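Local atomic coordinates of yeast glycogen phosphorylase (Saccharomyces cerevisiae, PDB entry 1YGP), a protein that belongs to the carbohydrate phosphorylase family of the GT-B clan and carries a bound pyridoxal-5'-phosphate in a dimeric assembly. Residues 87-90 with 91-94; 111-114 with 115-118; 355-358 with 359-363; 546-549 with 550-553. All blocks are in the same frame, centred on the assembly; numbering follows the deposited sequence.

The four contacts are local ones, each within eight or nine consecutive residues, and they follow one another in series from contact 1 to contact 4. Contacts 1 and 3 lie closest, their centres about 17 Å apart: helix 65-94 leads towards strand 98-102, and helix 357-360 feeds strand 361-366, the parallel neighbour of strand 98-102 in the large mixed sheet. Contact 2, on helix 111-117, follows that first strand and packs against helix 65-94, which also carries contact 1, although their centres are 24 Å apart. Contact 4, in the loop between helices 527-536 and 562-584, has its centre 22 Å from that of contact 2. Contacts 1 and 3 thus mark helix-to-strand passages, contacts 2 and 4 helical and loop parts outside those strands.

Contact 1: 87-90 with 91-94; sequences TQQK and FTTR
The carbonyl oxygen of Q88 is gripped twice by T92: OG1 of T92 donates to O of Q88 at 2.8 Å, and T92 N reaches the same oxygen at 3.1 Å. The two donors come from opposite faces of the carbonyl plane. With OG1 beside its own backbone N (chi1 -59°), the T92 hydroxyl folds back onto the preceding turn. One residue on, NE2 of Q89 donates to OG1 of T93 at 3.0 Å over a bent path of 137°, and the same amide nitrogen also bonds to the carbonyl of F10. These pairs belong to the last turns of the long helix 65-94, whose i to i+4 backbone bonds run on to R94 N and K90 O at 2.7 Å. On another side, the F91 ring has O of T87 over one face, while CG2 of T87 packs against CE2 of F91 at 3.4 Å. At the more exposed end of the helix, CD of K90 lies 3.9 Å above the plane of the R94 guanidinium, over its centre, so aliphatic chain rather than the ammonium group covers that face. K90 NZ and R94 NH2 each make a long, weak ion pair with the carboxylate of T879.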
ATOM      1  N   THR A  87       2.398  25.579 -12.436  1.00 13.84           N
ATOM      2  CA  THR A  87       2.954  26.407 -11.370  1.00 12.53           C
ATOM      3  C   THR A  87       4.414  26.086 -11.152  1.00 12.71           C
ATOM      4  O   THR A  87       5.255  26.982 -11.148  1.00 16.41           O
ATOM      5  CB  THR A  87       2.161  26.187 -10.059  1.00 12.12           C
ATOM      6  OG1 THR A  87       0.801  26.555 -10.284  1.00 18.96           O
ATOM      7  CG2 THR A  87       2.665  27.039  -8.946  1.00  4.72           C
ATOM      8  N   GLN A  88       4.735  24.803 -11.041  1.00 13.40           N
ATOM      9  CA  GLN A  88       6.105  24.356 -10.879  1.00 10.67           C
ATOM     10  C   GLN A  88       6.973  24.780 -12.065  1.00  8.66           C
ATOM     11  O   GLN A  88       8.137  25.156 -11.923  1.00  7.52           O
ATOM     12  CB  GLN A  88       6.032  22.841 -10.693  1.00  7.75           C
ATOM     13  CG  GLN A  88       6.019  22.381  -9.224  1.00 11.30           C
ATOM     14  CD  GLN A  88       5.168  23.206  -8.272  1.00 11.33           C
ATOM     15  OE1 GLN A  88       5.641  23.801  -7.305  1.00 15.61           O
ATOM     16  NE2 GLN A  88       3.878  23.302  -8.492  1.00 14.49           N
ATOM     17  N   GLN A  89       6.419  24.817 -13.264  1.00 10.96           N
ATOM     18  CA  GLN A  89       7.179  25.229 -14.420  1.00 12.24           C
ATOM     19  C   GLN A  89       7.313  26.723 -14.346  1.00 16.74           C
ATOM     20  O   GLN A  89       8.409  27.188 -14.646  1.00 25.31           O
ATOM     21  CB  GLN A  89       6.471  24.870 -15.691  1.00 12.84           C
ATOM     22  CG  GLN A  89       7.171  25.266 -16.956  1.00 15.13           C
ATOM     23  CD  GLN A  89       8.558  24.674 -17.100  1.00 14.44           C
ATOM     24  OE1 GLN A  89       8.740  23.503 -17.412  1.00 17.57           O
ATOM     25  NE2 GLN A  89       9.585  25.473 -16.908  1.00 17.25           N
ATOM     26  N   LYS A  90       6.305  27.509 -13.935  1.00 16.47           N
ATOM     27  CA  LYS A  90       6.435  28.963 -13.844  1.00 10.41           C
ATOM     28  C   LYS A  90       7.609  29.283 -12.928  1.00 10.85           C
ATOM     29  O   LYS A  90       8.548  29.951 -13.349  1.00 11.62           O
ATOM     30  CB  LYS A  90       5.141  29.567 -13.300  1.00  4.17           C
ATOM     31  CG  LYS A  90       5.218  31.026 -12.843  1.00  7.04           C
ATOM     32  CD  LYS A  90       3.825  31.598 -12.616  1.00 15.86           C
ATOM     33  CE  LYS A  90       3.076  30.793 -11.553  1.00 23.45           C
ATOM     34  NZ  LYS A  90       1.655  31.116 -11.502  1.00 29.00           N
ATOM     35  N   PHE A  91       7.662  28.722 -11.726  1.00 10.60           N
ATOM     36  CA  PHE A  91       8.740  28.992 -10.799  1.00 11.11           C
ATOM     37  C   PHE A  91      10.072  28.571 -11.394  1.00 14.92           C
ATOM     38  O   PHE A  91      10.997  29.376 -11.318  1.00 16.00           O
ATOM     39  CB  PHE A  91       8.456  28.268  -9.500  1.00  6.88           C
ATOM     40  CG  PHE A  91       7.127  28.688  -8.854  1.00 13.01           C
ATOM     41  CD1 PHE A  91       6.515  29.915  -9.138  1.00 11.50           C
ATOM     42  CD2 PHE A  91       6.525  27.836  -7.927  1.00 15.66           C
ATOM     43  CE1 PHE A  91       5.329  30.267  -8.501  1.00 12.94           C
ATOM     44  CE2 PHE A  91       5.337  28.208  -7.296  1.00  9.42           C
ATOM     45  CZ  PHE A  91       4.737  29.420  -7.580  1.00  7.80           C
ATOM     46  N   THR A  92      10.205  27.421 -12.066  1.00 15.47           N
ATOM     47  CA  THR A  92      11.439  27.049 -12.743  1.00 11.91           C
ATOM     48  C   THR A  92      11.831  28.096 -13.793  1.00 13.20           C
ATOM     49  O   THR A  92      12.964  28.591 -13.816  1.00 16.34           O
ATOM     50  CB  THR A  92      11.247  25.672 -13.393  1.00  8.61           C
ATOM     51  OG1 THR A  92      10.925  24.763 -12.350  1.00  8.34           O
ATOM     52  CG2 THR A  92      12.505  25.161 -14.083  1.00 14.69           C
ATOM     53  N   THR A  93      10.897  28.503 -14.637  1.00 11.58           N
ATOM     54  CA  THR A  93      11.145  29.499 -15.652  1.00 12.34           C
ATOM     55  C   THR A  93      11.432  30.859 -15.048  1.00 15.57           C
ATOM     56  O   THR A  93      12.231  31.597 -15.618  1.00 21.64           O
ATOM     57  CB  THR A  93       9.909  29.525 -16.567  1.00 12.16           C
ATOM     58  OG1 THR A  93      10.033  28.352 -17.373  1.00 13.72           O
ATOM     59  CG2 THR A  93       9.755  30.781 -17.394  1.00 11.35           C
ATOM     60  N   ARG A  94      10.832  31.222 -13.915  1.00 17.36           N
ATOM     61  CA  ARG A  94      11.022  32.551 -13.382  1.00 18.12           C
ATOM     62  C   ARG A  94      12.022  32.636 -12.251  1.00 15.72           C
ATOM     63  O   ARG A  94      12.337  33.728 -11.797  1.00 21.75           O
ATOM     64  CB  ARG A  94       9.700  33.132 -12.897  1.00 23.00           C
ATOM     65  CG  ARG A  94       8.679  33.420 -13.994  1.00 33.01           C
ATOM     66  CD  ARG A  94       7.634  34.374 -13.411  1.00 47.27           C
ATOM     67  NE  ARG A  94       6.413  34.487 -14.210  1.00 55.61           N
ATOM     68  CZ  ARG A  94       5.313  35.109 -13.746  1.00 60.34           C
ATOM     69  NH1 ARG A  94       5.275  35.670 -12.528  1.00 64.33           N
ATOM     70  NH2 ARG A  94       4.207  35.134 -14.491  1.00 62.14           N
TER

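Contact 2: 111-114 with 115-118; sequences ALDN and ALIN
L112 and L116 meet on one flank of the short helix 111-117, one turn apart, with CD2 of L112 against CD1 of L116 at 3.5 Å. The two chains slant across each other and meet through one methyl of each. This apolar pair continues into the surrounding helices: L112 touches V152 and L153 of helix 149-153 and Y69 of helix 65-94, while L116 leans on L149 and I76. D113 stands roughly perpendicular to the L116 side chain. Its CG, anti to the backbone N (chi1 -160°), is set beside the carbonyl carbon, where OD1 of D113 comes alongside CB of L116 at 4.0 Å. The other carboxylate oxygen, OD2, is taken by a salt bridge to R135, which places a positive charge beside this buried acid and would be expected to favour its ionised form. Regular i to i+4 bonds run beneath these side chains, among them I117 N to D113 O at 2.9 Å. The A115 side chain meets I76 of helix 65-94. At the helix end, the side-chain amides of N114 and N118 are inclined 65° to each other. N118 is the first residue to leave helical geometry, yet its backbone N still donates to N114 O in a nearly straight 2.9 Å bond, while ND2 of N118 reaches the same N114 oxygen at 2.9 Å through a weak bond bent to 120°.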
ATOM      1  N   ALA A 111      -8.939  16.391   2.452  1.00 13.24           N
ATOM      2  CA  ALA A 111      -8.684  17.161   1.259  1.00  6.28           C
ATOM      3  C   ALA A 111      -9.798  17.445   0.286  1.00  5.66           C
ATOM      4  O   ALA A 111      -9.801  18.562  -0.227  1.00 11.80           O
ATOM      5  CB  ALA A 111      -7.581  16.502   0.485  1.00 13.44           C
ATOM      6  N   LEU A 112     -10.740  16.553  -0.029  1.00  2.00           N
ATOM      7  CA  LEU A 112     -11.777  16.833  -1.036  1.00  5.14           C
ATOM      8  C   LEU A 112     -12.550  18.144  -0.939  1.00  4.28           C
ATOM      9  O   LEU A 112     -12.527  18.910  -1.902  1.00  4.74           O
ATOM     10  CB  LEU A 112     -12.872  15.722  -1.094  1.00  7.11           C
ATOM     11  CG  LEU A 112     -13.442  15.179  -2.433  1.00  5.56           C
ATOM     12  CD1 LEU A 112     -14.713  14.407  -2.167  1.00  5.01           C
ATOM     13  CD2 LEU A 112     -13.866  16.279  -3.363  1.00  4.10           C
ATOM     14  N   ASP A 113     -13.226  18.504   0.150  1.00  4.74           N
ATOM     15  CA  ASP A 113     -14.079  19.683   0.059  1.00  6.79           C
ATOM     16  C   ASP A 113     -13.308  20.981  -0.089  1.00  7.35           C
ATOM     17  O   ASP A 113     -13.710  21.911  -0.795  1.00  3.28           O
ATOM     18  CB  ASP A 113     -14.940  19.746   1.268  1.00  8.31           C
ATOM     19  CG  ASP A 113     -16.174  20.594   1.114  1.00  9.05           C
ATOM     20  OD1 ASP A 113     -16.623  20.831  -0.004  1.00  8.15           O
ATOM     21  OD2 ASP A 113     -16.699  20.991   2.150  1.00 17.22           O
ATOM     22  N   ASN A 114     -12.142  20.984   0.559  1.00  5.80           N
ATOM     23  CA  ASN A 114     -11.227  22.070   0.441  1.00  2.98           C
ATOM     24  C   ASN A 114     -10.865  22.237  -1.024  1.00  4.83           C
ATOM     25  O   ASN A 114     -10.841  23.381  -1.485  1.00  7.28           O
ATOM     26  CB  ASN A 114     -10.015  21.772   1.283  1.00  4.47           C
ATOM     27  CG  ASN A 114      -9.107  22.987   1.385  1.00  7.25           C
ATOM     28  OD1 ASN A 114      -8.040  22.992   0.785  1.00  7.07           O
ATOM     29  ND2 ASN A 114      -9.455  24.082   2.069  1.00  2.85           N
ATOM     30  N   ALA A 115     -10.657  21.162  -1.789  1.00  5.07           N
ATOM     31  CA  ALA A 115     -10.366  21.277  -3.216  1.00  7.28           C
ATOM     32  C   ALA A 115     -11.560  21.811  -3.969  1.00  9.95           C
ATOM     33  O   ALA A 115     -11.408  22.593  -4.904  1.00 17.27           O
ATOM     34  CB  ALA A 115     -10.034  19.958  -3.870  1.00  2.00           C
ATOM     35  N   LEU A 116     -12.770  21.450  -3.563  1.00 12.85           N
ATOM     36  CA  LEU A 116     -13.959  21.951  -4.231  1.00 12.98           C
ATOM     37  C   LEU A 116     -14.149  23.461  -4.073  1.00 11.33           C
ATOM     38  O   LEU A 116     -14.631  24.146  -4.995  1.00 14.90           O
ATOM     39  CB  LEU A 116     -15.136  21.160  -3.675  1.00  9.76           C
ATOM     40  CG  LEU A 116     -15.781  20.109  -4.567  1.00 12.77           C
ATOM     41  CD1 LEU A 116     -14.727  19.184  -5.139  1.00 19.07           C
ATOM     42  CD2 LEU A 116     -16.804  19.329  -3.756  1.00 14.97           C
ATOM     43  N   ILE A 117     -13.805  23.981  -2.891  1.00 10.85           N
ATOM     44  CA  ILE A 117     -13.885  25.405  -2.584  1.00 11.21           C
ATOM     45  C   ILE A 117     -12.718  26.105  -3.244  1.00 15.83           C
ATOM     46  O   ILE A 117     -12.950  27.105  -3.909  1.00 24.26           O
ATOM     47  CB  ILE A 117     -13.855  25.632  -1.042  1.00  6.32           C
ATOM     48  CG1 ILE A 117     -15.233  25.299  -0.516  1.00  2.00           C
ATOM     49  CG2 ILE A 117     -13.480  27.057  -0.652  1.00  2.85           C
ATOM     50  CD1 ILE A 117     -15.154  24.958   0.965  1.00  2.00           C
ATOM     51  N   ASN A 118     -11.472  25.651  -3.159  1.00 15.85           N
ATOM     52  CA  ASN A 118     -10.384  26.371  -3.772  1.00 14.94           C
ATOM     53  C   ASN A 118     -10.277  25.888  -5.198  1.00 24.24           C
ATOM     54  O   ASN A 118      -9.265  25.285  -5.592  1.00 28.81           O
ATOM     55  CB  ASN A 118      -9.101  26.088  -3.064  1.00 14.43           C
ATOM     56  CG  ASN A 118      -9.140  26.535  -1.644  1.00 12.93           C
ATOM     57  OD1 ASN A 118      -9.244  27.720  -1.335  1.00 14.53           O
ATOM     58  ND2 ASN A 118      -9.093  25.564  -0.752  1.00 11.11           N
TER

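Contact 3: 355-358 with 359-363; sequences TEFP and DQVAI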
ATOM      1  N   THR A 355      27.291  31.437  -3.566  1.00 23.12           N
ATOM      2  CA  THR A 355      27.134  32.691  -2.847  1.00 24.28           C
ATOM      3  C   THR A 355      25.770  33.334  -3.013  1.00 22.40           C
ATOM      4  O   THR A 355      25.438  34.228  -2.244  1.00 22.85           O
ATOM      5  CB  THR A 355      28.240  33.663  -3.288  1.00 27.15           C
ATOM      6  OG1 THR A 355      28.548  33.449  -4.672  1.00 35.44           O
ATOM      7  CG2 THR A 355      29.487  33.437  -2.429  1.00 30.99           C
ATOM      8  N   GLU A 356      24.959  32.887  -3.978  1.00 20.66           N
ATOM      9  CA  GLU A 356      23.614  33.401  -4.133  1.00 22.73           C
ATOM     10  C   GLU A 356      22.540  32.552  -3.469  1.00 22.97           C
ATOM     11  O   GLU A 356      21.362  32.944  -3.460  1.00 21.65           O
ATOM     12  CB  GLU A 356      23.239  33.514  -5.569  1.00 27.23           C
ATOM     13  CG  GLU A 356      24.183  34.387  -6.335  1.00 35.55           C
ATOM     14  CD  GLU A 356      23.601  34.761  -7.676  1.00 42.19           C
ATOM     15  OE1 GLU A 356      23.191  33.874  -8.428  1.00 45.19           O
ATOM     16  OE2 GLU A 356      23.561  35.954  -7.954  1.00 48.66           O
ATOM     17  N   PHE A 357      22.904  31.406  -2.871  1.00 21.79           N
ATOM     18  CA  PHE A 357      21.957  30.553  -2.167  1.00 17.84           C
ATOM     19  C   PHE A 357      21.089  31.374  -1.220  1.00 16.44           C
ATOM     20  O   PHE A 357      19.879  31.322  -1.469  1.00 18.49           O
ATOM     21  CB  PHE A 357      22.686  29.446  -1.371  1.00 17.72           C
ATOM     22  CG  PHE A 357      21.797  28.257  -1.043  1.00 17.03           C
ATOM     23  CD1 PHE A 357      21.388  27.387  -2.066  1.00 15.54           C
ATOM     24  CD2 PHE A 357      21.388  28.020   0.269  1.00 12.98           C
ATOM     25  CE1 PHE A 357      20.577  26.283  -1.781  1.00 11.42           C
ATOM     26  CE2 PHE A 357      20.578  26.911   0.538  1.00 14.91           C
ATOM     27  CZ  PHE A 357      20.172  26.042  -0.476  1.00  6.53           C
ATOM     28  N   PRO A 358      21.532  32.228  -0.268  1.00 12.63           N
ATOM     29  CA  PRO A 358      20.648  33.009   0.593  1.00 10.06           C
ATOM     30  C   PRO A 358      19.709  33.909  -0.189  1.00 11.64           C
ATOM     31  O   PRO A 358      18.605  34.214   0.245  1.00 13.77           O
ATOM     32  CB  PRO A 358      21.564  33.788   1.468  1.00  7.73           C
ATOM     33  CG  PRO A 358      22.796  32.944   1.498  1.00  9.34           C
ATOM     34  CD  PRO A 358      22.911  32.581   0.034  1.00  8.62           C
ATOM     35  N   ASP A 359      20.083  34.344  -1.384  1.00 13.22           N
ATOM     36  CA  ASP A 359      19.198  35.207  -2.142  1.00 18.09           C
ATOM     37  C   ASP A 359      18.094  34.393  -2.806  1.00 18.97           C
ATOM     38  O   ASP A 359      17.095  34.947  -3.261  1.00 19.88           O
ATOM     39  CB  ASP A 359      20.027  35.969  -3.179  1.00 19.49           C
ATOM     40  CG  ASP A 359      21.152  36.785  -2.548  1.00 26.64           C
ATOM     41  OD1 ASP A 359      20.865  37.623  -1.692  1.00 30.36           O
ATOM     42  OD2 ASP A 359      22.317  36.573  -2.899  1.00 29.24           O
ATOM     43  N   GLN A 360      18.257  33.078  -2.912  1.00 18.59           N
ATOM     44  CA  GLN A 360      17.261  32.236  -3.539  1.00 19.32           C
ATOM     45  C   GLN A 360      16.533  31.276  -2.602  1.00 17.57           C
ATOM     46  O   GLN A 360      15.415  30.882  -2.918  1.00 18.71           O
ATOM     47  CB  GLN A 360      17.915  31.430  -4.655  1.00 18.79           C
ATOM     48  CG  GLN A 360      18.522  32.260  -5.770  1.00 17.75           C
ATOM     49  CD  GLN A 360      17.501  33.075  -6.553  1.00 23.37           C
ATOM     50  OE1 GLN A 360      16.602  32.530  -7.182  1.00 21.90           O
ATOM     51  NE2 GLN A 360      17.576  34.402  -6.577  1.00 23.60           N
ATOM     52  N   VAL A 361      17.032  30.851  -1.452  1.00 13.79           N
ATOM     53  CA  VAL A 361      16.322  29.875  -0.651  1.00 14.25           C
ATOM     54  C   VAL A 361      16.005  30.458   0.711  1.00 14.66           C
ATOM     55  O   VAL A 361      16.912  31.008   1.325  1.00 16.07           O
ATOM     56  CB  VAL A 361      17.197  28.617  -0.485  1.00 16.82           C
ATOM     57  CG1 VAL A 361      16.488  27.575   0.353  1.00 19.68           C
ATOM     58  CG2 VAL A 361      17.469  28.002  -1.825  1.00 17.77           C
ATOM     59  N   ALA A 362      14.785  30.341   1.234  1.00 13.92           N
ATOM     60  CA  ALA A 362      14.466  30.757   2.601  1.00 12.60           C
ATOM     61  C   ALA A 362      13.984  29.492   3.315  1.00 10.96           C
ATOM     62  O   ALA A 362      13.008  28.916   2.836  1.00 19.30           O
ATOM     63  CB  ALA A 362      13.339  31.767   2.584  1.00 12.81           C
ATOM     64  N   ILE A 363      14.566  28.938   4.375  1.00  5.70           N
ATOM     65  CA  ILE A 363      14.047  27.719   4.987  1.00  3.89           C
ATOM     66  C   ILE A 363      13.558  28.078   6.380  1.00  7.65           C
ATOM     67  O   ILE A 363      14.322  28.623   7.199  1.00  7.30           O
ATOM     68  CB  ILE A 363      15.146  26.591   5.094  1.00  5.83           C
ATOM     69  CG1 ILE A 363      15.848  26.333   3.751  1.00  4.37           C
ATOM     70  CG2 ILE A 363      14.458  25.299   5.577  1.00  2.00           C
ATOM     71  CD1 ILE A 363      16.899  25.195   3.754  1.00  2.00           C
TER
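The carbonyl oxygen of F357 takes two backbone donors, Q360 N at 2.8 Å and V361 N at 2.9 Å. They approach differently: V361 N lies nearly in line with the carbonyl bond, whereas Q360 N sits above the carbonyl plane, 49° out of it. One residue earlier, O of E356 receives D359 N at 2.8 Å and Q360 N at 3.2 Å, but both bonds are weak and strongly bent. These paired bonds close the short helix 357-360 where the chain passes directly into strand 361-366, V361 being the first residue to leave helical geometry. Beyond the backbone, the F357 ring and V361 make a CH-pi contact. CG2 of V361 stands over one face of the ring, 3.8 Å from its centroid, and its position 22° off the ring normal shifts it towards the rim on the CE1 and CZ side. The phenylalanine CG is anti to its nitrogen (chi1 -159°), which carries the ring forward along the chain to the start of the strand. On the more exposed side, the D359 carboxylate folds back along E356, with OD2 of D359 3.6 Å from CA of E356. F347 meets the F357 ring edge to face, and I343 of the same helix 322-350 touches F357 and V361. I395 and T399 of helix 389-399 also pack on F357, while strand 361-366 runs parallel between strands 98-102 and 400-404.

Contact 4: 546-549 with 550-553; sequences LDMA and KLTQ
K550 lies across D547 at about a right angle, and the lysine methylene CG lies alongside OD2 of the aspartate. The contact is made by the aliphatic chain: K550 NZ remains 6.2 Å from D547 OD2 and forms its salt bridge with D539 instead. With CG set beside the backbone N (chi1 -57°), the first part of the lysine chain passes close to D547 before a bend at chi3 turns the remainder. The K550 backbone N meanwhile donates to D547 O at 3.1 Å, approaching from above the carbonyl plane. L551 repeats this pattern, its N bonding to M548 O at 3.0 Å with an almost straight N-H path (169°), again from above the plane of the carbonyl. These i to i+3 bonds define a short 3-10 segment in the loop that links helix 527-536 to helix 562-584. The side chain of L551 is buried: its CD2 lies 4.3 Å from CE of M548, and it also touches Y544 of a loop and L853 of helix 842-856. M548 touches S860. At T552, the hydroxyl rather than the peptide nitrogen makes the shorter bond to the preceding turn. OG1 of T552 donates to A549 O at 2.9 Å, nearly head-on to the carbonyl, whereas T552 N meets the same oxygen in a weak bond of 3.4 Å. Q553 prolongs the turn through its N, which bonds to K550 O at 3.2 Å, and its side-chain NE2 donates to the hydroxyl of Y557.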
ATOM      1  N   LEU A 546     -10.512  36.761   1.168  1.00 17.02           N
ATOM      2  CA  LEU A 546      -9.205  37.301   0.873  1.00 19.90           C
ATOM      3  C   LEU A 546      -8.973  38.561   1.698  1.00 24.46           C
ATOM      4  O   LEU A 546      -7.859  38.782   2.192  1.00 26.90           O
ATOM      5  CB  LEU A 546      -9.081  37.658  -0.586  1.00 16.61           C
ATOM      6  CG  LEU A 546      -8.649  36.606  -1.579  1.00 17.56           C
ATOM      7  CD1 LEU A 546      -8.381  35.259  -0.932  1.00 18.34           C
ATOM      8  CD2 LEU A 546      -9.756  36.475  -2.574  1.00 17.36           C
ATOM      9  N   ASP A 547      -9.989  39.414   1.876  1.00 24.46           N
ATOM     10  CA  ASP A 547      -9.802  40.605   2.679  1.00 25.91           C
ATOM     11  C   ASP A 547     -10.655  40.582   3.935  1.00 24.38           C
ATOM     12  O   ASP A 547     -11.708  41.221   3.999  1.00 22.56           O
ATOM     13  CB  ASP A 547     -10.128  41.848   1.854  1.00 28.94           C
ATOM     14  CG  ASP A 547      -9.819  43.159   2.576  1.00 35.04           C
ATOM     15  OD1 ASP A 547      -8.934  43.196   3.446  1.00 32.66           O
ATOM     16  OD2 ASP A 547     -10.485  44.149   2.257  1.00 37.47           O
ATOM     17  N   MET A 548     -10.168  39.902   4.978  1.00 22.21           N
ATOM     18  CA  MET A 548     -10.916  39.787   6.225  1.00 22.66           C
ATOM     19  C   MET A 548     -11.226  41.130   6.882  1.00 22.69           C
ATOM     20  O   MET A 548     -12.183  41.265   7.648  1.00 23.93           O
ATOM     21  CB  MET A 548     -10.160  38.932   7.239  1.00 22.39           C
ATOM     22  CG  MET A 548     -10.152  37.456   6.983  1.00 15.93           C
ATOM     23  SD  MET A 548     -11.842  36.885   6.777  1.00 23.54           S
ATOM     24  CE  MET A 548     -12.004  35.857   8.198  1.00 21.23           C
ATOM     25  N   ALA A 549     -10.450  42.166   6.567  1.00 22.07           N
ATOM     26  CA  ALA A 549     -10.677  43.509   7.075  1.00 21.10           C
ATOM     27  C   ALA A 549     -12.087  44.028   6.803  1.00 20.84           C
ATOM     28  O   ALA A 549     -12.682  44.693   7.656  1.00 23.21           O
ATOM     29  CB  ALA A 549      -9.687  44.464   6.441  1.00 26.42           C
ATOM     30  N   LYS A 550     -12.697  43.672   5.674  1.00 18.15           N
ATOM     31  CA  LYS A 550     -14.049  44.111   5.386  1.00 20.58           C
ATOM     32  C   LYS A 550     -15.082  43.635   6.406  1.00 23.01           C
ATOM     33  O   LYS A 550     -16.179  44.199   6.468  1.00 24.76           O
ATOM     34  CB  LYS A 550     -14.523  43.618   4.035  1.00 22.70           C
ATOM     35  CG  LYS A 550     -13.657  44.027   2.853  1.00 28.28           C
ATOM     36  CD  LYS A 550     -14.446  44.111   1.546  1.00 38.78           C
ATOM     37  CE  LYS A 550     -15.224  42.846   1.144  1.00 44.79           C
ATOM     38  NZ  LYS A 550     -16.128  43.126   0.035  1.00 45.91           N
ATOM     39  N   LEU A 551     -14.807  42.644   7.260  1.00 23.72           N
ATOM     40  CA  LEU A 551     -15.844  42.162   8.155  1.00 26.21           C
ATOM     41  C   LEU A 551     -16.251  43.123   9.261  1.00 24.23           C
ATOM     42  O   LEU A 551     -17.325  42.964   9.853  1.00 24.09           O
ATOM     43  CB  LEU A 551     -15.408  40.802   8.737  1.00 28.55           C
ATOM     44  CG  LEU A 551     -16.075  39.535   8.140  1.00 26.21           C
ATOM     45  CD1 LEU A 551     -15.859  39.455   6.654  1.00 23.17           C
ATOM     46  CD2 LEU A 551     -15.454  38.298   8.753  1.00 30.52           C
ATOM     47  N   THR A 552     -15.503  44.205   9.468  1.00 23.31           N
ATOM     48  CA  THR A 552     -15.869  45.212  10.453  1.00 22.67           C
ATOM     49  C   THR A 552     -17.191  45.911  10.106  1.00 26.25           C
ATOM     50  O   THR A 552     -17.889  46.430  10.983  1.00 27.68           O
ATOM     51  CB  THR A 552     -14.725  46.240  10.581  1.00 19.03           C
ATOM     52  OG1 THR A 552     -14.190  46.491   9.283  1.00 26.40           O
ATOM     53  CG2 THR A 552     -13.638  45.747  11.490  1.00 12.80           C
ATOM     54  N   GLN A 553     -17.622  45.867   8.838  1.00 28.29           N
ATOM     55  CA  GLN A 553     -18.899  46.417   8.410  1.00 29.44           C
ATOM     56  C   GLN A 553     -20.039  45.720   9.133  1.00 30.18           C
ATOM     57  O   GLN A 553     -21.088  46.338   9.346  1.00 34.90           O
ATOM     58  CB  GLN A 553     -19.092  46.236   6.918  1.00 33.13           C
ATOM     59  CG  GLN A 553     -20.328  46.948   6.351  1.00 47.11           C
ATOM     60  CD  GLN A 553     -20.617  46.665   4.873  1.00 55.22           C
ATOM     61  OE1 GLN A 553     -19.713  46.585   4.037  1.00 57.37           O
ATOM     62  NE2 GLN A 553     -21.878  46.509   4.473  1.00 54.88           N
TER